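Local coordinates for probable spore coat polysaccharide biosynthesis protein E (Chromobacterium violaceum ATCC 12472, PDB 3G8R) that probably acts as a sialic acid synthase-type enzyme, condensing an N-acylated amino sugar or its phosphate with phosphoenolpyruvate, and binds zinc in its barrel domain, at residues Leu275-Pro287 and Asn298-Ala312. Sequence-based numbering, arbitrary orientation.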
ATOM      1  N   LEU A 275      13.578  24.274  -3.272  1.00 48.90           N
ATOM      2  CA  LEU A 275      14.458  23.908  -2.179  1.00 46.91           C
ATOM      3  C   LEU A 275      15.576  24.907  -1.972  1.00 46.22           C
ATOM      4  O   LEU A 275      15.903  25.215  -0.837  1.00 46.89           O
ATOM      5  CB  LEU A 275      15.042  22.532  -2.390  1.00 46.24           C
ATOM      6  CG  LEU A 275      14.043  21.410  -2.145  1.00 35.35           C
ATOM      7  CD1 LEU A 275      14.627  20.105  -2.649  1.00 46.24           C
ATOM      8  CD2 LEU A 275      13.671  21.285  -0.655  1.00 46.81           C
ATOM      9  N   ARG A 276      16.164  25.420  -3.052  1.00 44.16           N
ATOM     10  CA  ARG A 276      17.189  26.410  -2.877  1.00 42.67           C
ATOM     11  C   ARG A 276      16.608  27.668  -2.207  1.00 40.90           C
ATOM     12  O   ARG A 276      17.237  28.264  -1.345  1.00 39.90           O
ATOM     13  CB  ARG A 276      17.839  26.753  -4.204  1.00 43.46           C
ATOM     14  CG  ARG A 276      19.000  27.714  -4.047  1.00 53.48           C
ATOM     15  CD  ARG A 276      19.810  27.858  -5.326  1.00 44.87           C
ATOM     16  NE  ARG A 276      20.858  28.850  -5.141  1.00 53.37           N
ATOM     17  CZ  ARG A 276      22.045  28.608  -4.581  1.00 46.11           C
ATOM     18  NH1 ARG A 276      22.934  29.595  -4.461  1.00 53.55           N
ATOM     19  NH2 ARG A 276      22.360  27.390  -4.151  1.00 53.44           N
ATOM     20  N   SER A 277      15.380  28.032  -2.573  1.00 40.21           N
ATOM     21  CA  SER A 277      14.818  29.298  -2.124  1.00 39.41           C
ATOM     22  C   SER A 277      14.544  29.308  -0.628  1.00 39.28           C
ATOM     23  O   SER A 277      14.076  30.308  -0.065  1.00 38.89           O
ATOM     24  CB  SER A 277      13.569  29.685  -2.929  1.00 38.72           C
ATOM     25  OG  SER A 277      12.453  28.904  -2.592  1.00 47.68           O
ATOM     26  N   LEU A 278      14.869  28.202   0.019  1.00 39.70           N
ATOM     27  CA  LEU A 278      14.662  28.091   1.464  1.00 39.88           C
ATOM     28  C   LEU A 278      15.940  27.767   2.188  1.00 39.38           C
ATOM     29  O   LEU A 278      15.932  27.723   3.421  1.00 41.13           O
ATOM     30  CB  LEU A 278      13.585  27.061   1.810  1.00 40.00           C
ATOM     31  CG  LEU A 278      12.137  27.421   1.437  1.00 40.37           C
ATOM     32  CD1 LEU A 278      11.282  26.175   1.015  1.00 40.38           C
ATOM     33  CD2 LEU A 278      11.462  28.186   2.563  1.00 40.15           C
ATOM     34  N   ARG A 279      17.020  27.560   1.432  1.00 37.09           N
ATOM     35  CA  ARG A 279      18.337  27.225   1.979  1.00 36.12           C
ATOM     36  C   ARG A 279      19.139  28.404   2.529  1.00 35.00           C
ATOM     37  O   ARG A 279      18.919  29.558   2.169  1.00 34.65           O
ATOM     38  CB  ARG A 279      19.201  26.544   0.921  1.00 36.35           C
ATOM     39  CG  ARG A 279      18.628  25.296   0.421  1.00 40.38           C
ATOM     40  CD  ARG A 279      19.660  24.413  -0.130  1.00 37.32           C
ATOM     41  NE  ARG A 279      19.249  23.060   0.180  1.00 41.80           N
ATOM     42  CZ  ARG A 279      18.951  22.130  -0.717  1.00 38.75           C
ATOM     43  NH1 ARG A 279      19.066  22.391  -2.010  1.00 41.55           N
ATOM     44  NH2 ARG A 279      18.553  20.912  -0.299  1.00 43.04           N
ATOM     45  N   ARG A 280      20.128  28.066   3.355  1.00 33.41           N
ATOM     46  CA  ARG A 280      20.947  29.032   4.058  1.00 31.53           C
ATOM     47  C   ARG A 280      22.211  29.292   3.227  1.00 31.83           C
ATOM     48  O   ARG A 280      22.966  28.366   2.922  1.00 32.03           O
ATOM     49  CB  ARG A 280      21.295  28.438   5.408  1.00 29.91           C
ATOM     50  CG  ARG A 280      20.912  29.275   6.577  1.00 32.84           C
ATOM     51  CD  ARG A 280      20.610  28.463   7.823  1.00 28.39           C
ATOM     52  NE  ARG A 280      21.526  27.341   8.031  1.00 32.43           N
ATOM     53  CZ  ARG A 280      22.252  27.175   9.123  1.00 27.72           C
ATOM     54  NH1 ARG A 280      22.170  28.061  10.082  1.00 32.45           N
ATOM     55  NH2 ARG A 280      23.056  26.133   9.258  1.00 32.05           N
ATOM     56  N   GLY A 281      22.436  30.541   2.834  1.00 31.38           N
ATOM     57  CA  GLY A 281      23.617  30.891   2.055  1.00 30.98           C
ATOM     58  C   GLY A 281      24.762  31.228   2.987  1.00 31.43           C
ATOM     59  O   GLY A 281      24.547  31.499   4.167  1.00 30.92           O
ATOM     60  N   VAL A 282      25.980  31.220   2.454  1.00 31.59           N
ATOM     61  CA  VAL A 282      27.152  31.487   3.243  1.00 31.03           C
ATOM     62  C   VAL A 282      27.593  32.886   2.924  1.00 31.64           C
ATOM     63  O   VAL A 282      27.856  33.205   1.757  1.00 32.07           O
ATOM     64  CB  VAL A 282      28.273  30.530   2.874  1.00 30.74           C
ATOM     65  CG1 VAL A 282      29.525  30.817   3.702  1.00 18.11           C
ATOM     66  CG2 VAL A 282      27.834  29.169   3.081  1.00 16.42           C
ATOM     67  N   PHE A 283      27.697  33.717   3.958  1.00 31.73           N
ATOM     68  CA  PHE A 283      28.108  35.110   3.788  1.00 32.03           C
ATOM     69  C   PHE A 283      29.403  35.369   4.509  1.00 32.67           C
ATOM     70  O   PHE A 283      29.643  34.790   5.569  1.00 32.89           O
ATOM     71  CB  PHE A 283      27.050  36.065   4.359  1.00 31.43           C
ATOM     72  CG  PHE A 283      25.746  36.062   3.605  1.00 37.96           C
ATOM     73  CD1 PHE A 283      25.469  37.053   2.675  1.00 30.97           C
ATOM     74  CD2 PHE A 283      24.790  35.060   3.825  1.00 31.38           C
ATOM     75  CE1 PHE A 283      24.244  37.064   1.979  1.00 38.45           C
ATOM     76  CE2 PHE A 283      23.561  35.054   3.138  1.00 38.24           C
ATOM     77  CZ  PHE A 283      23.283  36.062   2.217  1.00 30.78           C
ATOM     78  N   ALA A 284      30.229  36.250   3.953  1.00 32.84           N
ATOM     79  CA  ALA A 284      31.388  36.749   4.707  1.00 33.34           C
ATOM     80  C   ALA A 284      30.943  37.712   5.815  1.00 34.44           C
ATOM     81  O   ALA A 284      30.022  38.538   5.628  1.00 34.33           O
ATOM     82  CB  ALA A 284      32.412  37.397   3.798  1.00 32.42           C
ATOM     83  N   THR A 285      31.574  37.583   6.978  1.00 34.91           N
ATOM     84  CA  THR A 285      31.235  38.450   8.099  1.00 35.80           C
ATOM     85  C   THR A 285      32.259  39.588   8.250  1.00 37.78           C
ATOM     86  O   THR A 285      32.075  40.502   9.066  1.00 37.86           O
ATOM     87  CB  THR A 285      31.138  37.667   9.409  1.00 34.58           C
ATOM     88  OG1 THR A 285      32.395  37.094   9.703  1.00 32.75           O
ATOM     89  CG2 THR A 285      30.169  36.557   9.282  1.00 33.10           C
ATOM     90  N   ARG A 286      33.294  39.537   7.402  1.00 38.96           N
ATOM     91  CA  ARG A 286      34.595  40.162   7.619  1.00 39.31           C
ATOM     92  C   ARG A 286      35.293  40.174   6.244  1.00 38.89           C
ATOM     93  O   ARG A 286      35.146  39.228   5.483  1.00 38.29           O
ATOM     94  CB  ARG A 286      35.328  39.273   8.616  1.00 40.30           C
ATOM     95  CG  ARG A 286      36.770  39.458   8.800  1.00 67.03           C
ATOM     96  CD  ARG A 286      37.143  38.724  10.058  1.00 43.08           C
ATOM     97  NE  ARG A 286      36.951  39.554  11.265  1.00 68.06           N
ATOM     98  CZ  ARG A 286      35.934  39.449  12.136  1.00 44.48           C
ATOM     99  NH1 ARG A 286      35.883  40.256  13.187  1.00 68.19           N
ATOM    100  NH2 ARG A 286      34.959  38.553  11.966  1.00 68.29           N
ATOM    101  N   PRO A 287      36.054  41.234   5.907  1.00 39.36           N
ATOM    102  CA  PRO A 287      36.641  41.128   4.575  1.00 39.16           C
ATOM    103  C   PRO A 287      37.566  39.917   4.506  1.00 38.67           C
ATOM    104  O   PRO A 287      38.279  39.632   5.456  1.00 38.79           O
ATOM    105  CB  PRO A 287      37.452  42.427   4.420  1.00 39.14           C
ATOM    106  CG  PRO A 287      37.120  43.263   5.596  1.00 49.97           C
ATOM    107  CD  PRO A 287      36.613  42.364   6.669  1.00 39.53           C
ATOM    108  N   ASN A 298      34.753  34.905  10.093  1.00 41.05           N
ATOM    109  CA  ASN A 298      34.765  35.288   8.657  1.00 38.81           C
ATOM    110  C   ASN A 298      33.573  34.882   7.762  1.00 37.71           C
ATOM    111  O   ASN A 298      33.251  35.644   6.843  1.00 37.92           O
ATOM    112  CB  ASN A 298      36.160  35.148   7.966  1.00 37.87           C
ATOM    113  CG  ASN A 298      36.332  33.869   7.171  1.00 36.92           C
ATOM    114  OD1 ASN A 298      35.471  33.004   7.173  1.00 37.84           O
ATOM    115  ND2 ASN A 298      37.478  33.739   6.496  1.00 37.75           N
ATOM    116  N   VAL A 299      32.927  33.731   8.018  1.00 35.97           N
ATOM    117  CA  VAL A 299      31.619  33.434   7.400  1.00 34.46           C
ATOM    118  C   VAL A 299      30.493  33.216   8.408  1.00 34.06           C
ATOM    119  O   VAL A 299      30.731  32.835   9.543  1.00 34.58           O
ATOM    120  CB  VAL A 299      31.600  32.148   6.585  1.00 34.31           C
ATOM    121  CG1 VAL A 299      32.716  32.095   5.591  1.00 32.96           C
ATOM    122  CG2 VAL A 299      31.634  30.950   7.529  1.00 33.20           C
ATOM    123  N   SER A 300      29.264  33.403   7.940  1.00 33.26           N
ATOM    124  CA  SER A 300      28.065  33.071   8.675  1.00 32.59           C
ATOM    125  C   SER A 300      26.989  32.539   7.714  1.00 31.27           C
ATOM    126  O   SER A 300      27.077  32.691   6.504  1.00 30.78           O
ATOM    127  CB  SER A 300      27.554  34.305   9.430  1.00 33.40           C
ATOM    128  OG  SER A 300      26.958  35.262   8.555  1.00 49.27           O
ATOM    129  N   PHE A 301      25.963  31.920   8.260  1.00 30.48           N
ATOM    130  CA  PHE A 301      24.935  31.358   7.417  1.00 30.28           C
ATOM    131  C   PHE A 301      23.659  32.124   7.606  1.00 31.10           C
ATOM    132  O   PHE A 301      23.325  32.504   8.714  1.00 32.98           O
ATOM    133  CB  PHE A 301      24.722  29.884   7.746  1.00 29.81           C
ATOM    134  CG  PHE A 301      25.983  29.123   7.839  1.00 30.96           C
ATOM    135  CD1 PHE A 301      26.816  28.991   6.730  1.00 31.02           C
ATOM    136  CD2 PHE A 301      26.388  28.594   9.033  1.00 30.18           C
ATOM    137  CE1 PHE A 301      28.006  28.304   6.815  1.00 31.08           C
ATOM    138  CE2 PHE A 301      27.575  27.929   9.127  1.00 31.14           C
ATOM    139  CZ  PHE A 301      28.380  27.770   8.015  1.00 30.79           C
ATOM    140  N   ALA A 302      22.922  32.320   6.529  1.00 30.06           N
ATOM    141  CA  ALA A 302      21.733  33.129   6.578  1.00 29.59           C
ATOM    142  C   ALA A 302      21.045  32.923   5.280  1.00 29.13           C
ATOM    143  O   ALA A 302      21.674  32.544   4.305  1.00 29.22           O
ATOM    144  CB  ALA A 302      22.107  34.562   6.747  1.00 29.76           C
ATOM    145  N   PHE A 303      19.755  33.177   5.257  1.00 28.85           N
ATOM    146  CA  PHE A 303      18.978  32.990   4.060  1.00 29.60           C
ATOM    147  C   PHE A 303      18.385  34.290   3.543  1.00 31.92           C
ATOM    148  O   PHE A 303      18.209  35.244   4.322  1.00 32.53           O
ATOM    149  CB  PHE A 303      17.895  31.987   4.392  1.00 29.71           C
ATOM    150  CG  PHE A 303      16.503  32.426   4.075  1.00 23.72           C
ATOM    151  CD1 PHE A 303      15.721  31.677   3.190  1.00 29.66           C
ATOM    152  CD2 PHE A 303      15.932  33.520   4.717  1.00 29.50           C
ATOM    153  CE1 PHE A 303      14.380  32.054   2.881  1.00 24.34           C
ATOM    154  CE2 PHE A 303      14.580  33.913   4.438  1.00 24.39           C
ATOM    155  CZ  PHE A 303      13.811  33.167   3.510  1.00 29.38           C
ATOM    156  N   PRO A 304      18.002  34.323   2.240  1.00 32.35           N
ATOM    157  CA  PRO A 304      18.068  33.249   1.249  1.00 31.89           C
ATOM    158  C   PRO A 304      19.280  33.431   0.346  1.00 32.74           C
ATOM    159  O   PRO A 304      19.867  34.498   0.340  1.00 32.95           O
ATOM    160  CB  PRO A 304      16.805  33.454   0.465  1.00 30.37           C
ATOM    161  CG  PRO A 304      16.658  34.885   0.440  1.00 23.25           C
ATOM    162  CD  PRO A 304      17.177  35.426   1.736  1.00 31.28           C
ATOM    163  N   PRO A 305      19.673  32.388  -0.398  1.00 32.73           N
ATOM    164  CA  PRO A 305      20.843  32.593  -1.244  1.00 32.63           C
ATOM    165  C   PRO A 305      20.480  33.221  -2.595  1.00 32.29           C
ATOM    166  O   PRO A 305      19.343  33.194  -3.010  1.00 31.18           O
ATOM    167  CB  PRO A 305      21.379  31.167  -1.448  1.00 32.34           C
ATOM    168  CG  PRO A 305      20.226  30.263  -1.115  1.00 33.05           C
ATOM    169  CD  PRO A 305      19.100  31.039  -0.549  1.00 31.90           C
ATOM    170  N   VAL A 306      21.460  33.810  -3.246  1.00 33.44           N
ATOM    171  CA  VAL A 306      21.341  34.147  -4.644  1.00 34.55           C
ATOM    172  C   VAL A 306      22.132  33.089  -5.426  1.00 36.54           C
ATOM    173  O   VAL A 306      22.989  32.395  -4.871  1.00 37.38           O
ATOM    174  CB  VAL A 306      21.903  35.551  -4.931  1.00 34.19           C
ATOM    175  CG1 VAL A 306      21.054  36.622  -4.281  1.00 29.79           C
ATOM    176  CG2 VAL A 306      23.356  35.665  -4.454  1.00 30.93           C
ATOM    177  N   GLU A 307      21.837  32.959  -6.707  1.00 37.12           N
ATOM    178  CA  GLU A 307      22.608  32.122  -7.585  1.00 37.86           C
ATOM    179  C   GLU A 307      23.988  32.735  -7.625  1.00 37.69           C
ATOM    180  O   GLU A 307      24.088  33.968  -7.502  1.00 39.29           O
ATOM    181  CB  GLU A 307      21.996  32.297  -8.964  1.00 39.73           C
ATOM    182  CG  GLU A 307      21.790  31.021  -9.789  1.00 76.00           C
ATOM    183  CD  GLU A 307      21.138  31.293 -11.173  1.00 42.26           C
ATOM    184  OE1 GLU A 307      21.080  32.473 -11.615  1.00 75.91           O
ATOM    185  OE2 GLU A 307      20.687  30.313 -11.815  1.00 75.97           O
ATOM    186  N   GLY A 308      25.079  31.972  -7.716  1.00 36.03           N
ATOM    187  CA  GLY A 308      25.271  30.646  -7.190  1.00 34.68           C
ATOM    188  C   GLY A 308      26.170  30.979  -6.008  1.00 33.49           C
ATOM    189  O   GLY A 308      27.402  30.866  -6.042  1.00 32.45           O
ATOM    190  N   GLN A 309      25.523  31.499  -4.977  1.00 33.08           N
ATOM    191  CA  GLN A 309      26.144  31.711  -3.708  1.00 32.31           C
ATOM    192  C   GLN A 309      26.383  30.344  -3.150  1.00 31.37           C
ATOM    193  O   GLN A 309      25.613  29.413  -3.416  1.00 30.55           O
ATOM    194  CB  GLN A 309      25.177  32.442  -2.811  1.00 32.86           C
ATOM    195  CG  GLN A 309      25.668  32.641  -1.413  1.00 31.10           C
ATOM    196  CD  GLN A 309      24.790  33.596  -0.673  1.00 32.87           C
ATOM    197  OE1 GLN A 309      23.720  33.982  -1.162  1.00 30.38           O
ATOM    198  NE2 GLN A 309      25.227  33.990   0.515  1.00 30.51           N
ATOM    199  N   LEU A 310      27.471  30.212  -2.407  1.00 31.25           N
ATOM    200  CA  LEU A 310      27.759  28.977  -1.742  1.00 31.36           C
ATOM    201  C   LEU A 310      26.711  28.905  -0.631  1.00 32.54           C
ATOM    202  O   LEU A 310      26.392  29.922  -0.006  1.00 32.84           O
ATOM    203  CB  LEU A 310      29.180  29.020  -1.184  1.00 30.91           C
ATOM    204  CG  LEU A 310      29.571  27.830  -0.305  1.00 44.09           C
ATOM    205  CD1 LEU A 310      30.129  26.759  -1.166  1.00 30.72           C
ATOM    206  CD2 LEU A 310      30.556  28.190   0.776  1.00 30.49           C
ATOM    207  N   THR A 311      26.147  27.715  -0.437  1.00 32.92           N
ATOM    208  CA  THR A 311      25.132  27.459   0.591  1.00 32.01           C
ATOM    209  C   THR A 311      25.701  26.603   1.703  1.00 31.77           C
ATOM    210  O   THR A 311      26.723  25.953   1.537  1.00 31.43           O
ATOM    211  CB  THR A 311      23.922  26.719   0.018  1.00 31.44           C
ATOM    212  OG1 THR A 311      24.224  25.330  -0.089  1.00 45.18           O
ATOM    213  CG2 THR A 311      23.596  27.230  -1.345  1.00 45.47           C
ATOM    214  N   ALA A 312      24.998  26.585   2.825  1.00 32.23           N
ATOM    215  CA  ALA A 312      25.423  25.906   4.032  1.00 32.96           C
ATOM    216  C   ALA A 312      25.456  24.425   3.781  1.00 35.37           C
ATOM    217  O   ALA A 312      26.293  23.701   4.339  1.00 36.57           O
ATOM    218  CB  ALA A 312      24.471  26.221   5.152  1.00 32.36           C
TER
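Q309 sets its terminal amide over one face of the F283 ring, NE2 lying 3.2 Å above the ring plane and near its centre, with the two planes almost perpendicular at 86°. From there NE2 donates to V282 O (3.0 Å) from well above that carbonyl's plane, while OE1 accepts from the backbone N-H of V306, and the two bonds together fix the rotation of the Q309 amide. The contact belongs to the SAF (antifreeze-like) domain that accompanies the TIM barrel in NeuB-type synthases: strands 281-284 and 299-302 form an antiparallel ribbon, and 310-312 returns beside the first of them. V282 N is bonded to L310 O, and A312 N to R280 O. On the ribbon face opposite F283, V282 wedges CG1 against V299 and directs CG2 to the ring edge of F301 and to L310 CD2 (3.7 Å). F301 CB sits over the R280 guanidinium, which is held by salt bridges to E101 and D124 of the second subunit, while F283 and F303 stack on H55 and F53 of that subunit, so the ribbon is also a dimer surface. At the helix end, R276 runs extended past P305, CG anti to its own N (chi1 -175°), and NH1 grips two carbonyls: Q309 O at 2.9 Å on an in-plane lone pair, and V306 O at 2.8 Å, which also accepts from Q309 N, the two donors arriving from opposite faces of its plane.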